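Local coordinates for tRNA (adenine-N(1)-)-methyltransferase (Thermus thermophilus, PDB 2PWY) that methylates N1 of adenosine 58 in tRNA, using S-adenosyl-L-methionine as methyl donor, and works as a homotetramer built as a dimer of dimers, at the interface of chains A and B. Residues are numbered along the deposited sequence; one frame, centred on the assembly and turned at random. Chains: chain A/B, tRNA (adenine-N(1)-)-methyltransferase.

The interface of chains A and B. Residues chain A 13, 62-63, 65, 68; chain B 193, 219, 253.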
# COMPACT_ATOMS: atom_id res chain seq x y z
N LYS A 13 24.09 -1.38 -18.69
CA LYS A 13 22.70 -1.15 -19.10
C LYS A 13 22.65 -0.62 -20.53
O LYS A 13 23.43 0.29 -20.90
CB LYS A 13 21.98 -0.17 -18.17
CG LYS A 13 21.77 -0.68 -16.74
CD LYS A 13 20.72 0.15 -15.98
CE LYS A 13 21.31 1.46 -15.40
NZ LYS A 13 20.42 2.17 -14.40
N HIS A 62 28.59 0.61 -15.09
CA HIS A 62 28.32 0.85 -13.68
C HIS A 62 29.10 -0.08 -12.75
O HIS A 62 29.38 -1.23 -13.09
CB HIS A 62 26.82 0.70 -13.37
CG HIS A 62 25.94 1.55 -14.21
ND1 HIS A 62 25.76 2.90 -13.97
CD2 HIS A 62 25.17 1.25 -15.29
CE1 HIS A 62 24.93 3.39 -14.88
NE2 HIS A 62 24.57 2.42 -15.69
N ARG A 63 29.44 0.45 -11.58
CA ARG A 63 29.75 -0.37 -10.42
C ARG A 63 28.39 -0.74 -9.84
O ARG A 63 27.64 0.15 -9.42
CB ARG A 63 30.55 0.43 -9.39
CG ARG A 63 30.58 -0.23 -8.02
CD ARG A 63 31.09 0.69 -6.96
NE ARG A 63 31.14 0.02 -5.65
CZ ARG A 63 32.01 0.33 -4.70
NH1 ARG A 63 32.92 1.30 -4.89
NH2 ARG A 63 32.00 -0.32 -3.55
N THR A 65 25.49 -1.51 -7.43
CA THR A 65 25.17 -1.41 -6.02
C THR A 65 24.86 -2.81 -5.49
O THR A 65 24.61 -3.75 -6.27
CB THR A 65 23.94 -0.52 -5.79
OG1 THR A 65 22.79 -1.13 -6.39
CG2 THR A 65 24.15 0.88 -6.40
N GLU A 68 21.62 -3.89 -6.89
CA GLU A 68 21.74 -4.35 -8.28
C GLU A 68 22.37 -5.73 -8.37
O GLU A 68 21.92 -6.58 -9.14
CB GLU A 68 22.53 -3.35 -9.12
CG GLU A 68 21.73 -2.08 -9.41
CD GLU A 68 22.56 -0.95 -10.02
OE1 GLU A 68 23.78 -0.86 -9.75
OE2 GLU A 68 21.96 -0.14 -10.75
N PHE B 193 25.66 7.97 -5.95
CA PHE B 193 24.30 8.50 -5.79
C PHE B 193 24.14 9.69 -4.87
O PHE B 193 24.80 9.80 -3.84
CB PHE B 193 23.33 7.40 -5.31
CG PHE B 193 23.11 6.29 -6.32
CD1 PHE B 193 22.00 6.32 -7.16
CD2 PHE B 193 24.01 5.22 -6.40
CE1 PHE B 193 21.78 5.29 -8.09
CE2 PHE B 193 23.81 4.19 -7.34
CZ PHE B 193 22.69 4.22 -8.17
N GLU B 219 17.25 7.95 -11.26
CA GLU B 219 17.15 6.48 -11.20
C GLU B 219 15.93 5.96 -10.45
O GLU B 219 15.37 4.92 -10.82
CB GLU B 219 18.44 5.88 -10.62
CG GLU B 219 19.60 5.95 -11.60
CD GLU B 219 20.32 4.62 -11.78
OE1 GLU B 219 20.23 3.75 -10.89
OE2 GLU B 219 21.00 4.47 -12.81
N ARG B 253 21.83 9.39 -10.04
CA ARG B 253 23.15 8.75 -10.19
C ARG B 253 24.06 9.65 -11.02
O ARG B 253 23.71 10.03 -12.14
CB ARG B 253 23.01 7.38 -10.86
CG ARG B 253 24.26 6.48 -10.76
CD ARG B 253 23.95 5.09 -11.35
NE ARG B 253 24.78 4.01 -10.80
CZ ARG B 253 24.39 2.73 -10.73
NH1 ARG B 253 25.19 1.81 -10.21
NH2 ARG B 253 23.18 2.38 -11.18
O HOH W 1 19.80 1.24 -9.47
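B:Arg253 and A:Glu68 meet head-on in a two-pronged salt bridge, part of a two-fold interface within the homotetramer. NH2 of B:Arg253 gives a hydrogen bond to carboxylate OE2 of A:Glu68 at 2.8 Å. NH1 of B:Arg253 bonds to A:Glu68 OE1 at 3.1 Å; both bonds are nearly straight and on the syn sides of the oxygens. The carboxylate and guanidinium planes are 26° apart, close to coplanar. On strand 248-254, CG turned away from the backbone N (chi1 -166°) and a chain extended to NE carry the guanidinium across to this carboxylate.

A second salt bridge runs from A:Lys13 NZ to B:Glu219 OE2, 2.9 Å, the amine arriving from above the carboxylate plane. B:Glu219 also receives weak bonds from B:Arg253 NH2 in its own chain; with A:Glu68 bonded to the same nitrogen, the two acids probably balance the charges of arginine and lysine. A water joins A:Glu68 OE2 to B:Glu219 OE1.

A:His62 sets ND1 over the centre of one guanidinium face; on the opposite face CZ of B:Phe193, from the arginine's own chain, points in off-centre with its ring tilted. The histidine and guanidinium planes are 36° apart, with NH2 in cation-pi contact. Nearby, methyl CG2 of A:Thr65 touches B:Phe193 CE2 at 3.5 Å.

Within chain A, A:Thr65 and A:Glu68 form a capping box at the start of helix 66-72. A:Glu68 N bonds to hydroxyl OG1, while A:Thr65 N reaches A:Glu68 OE1 at 3.0 Å from the anti side, fixing the oxygen that also accepts from B:Arg253 NH1.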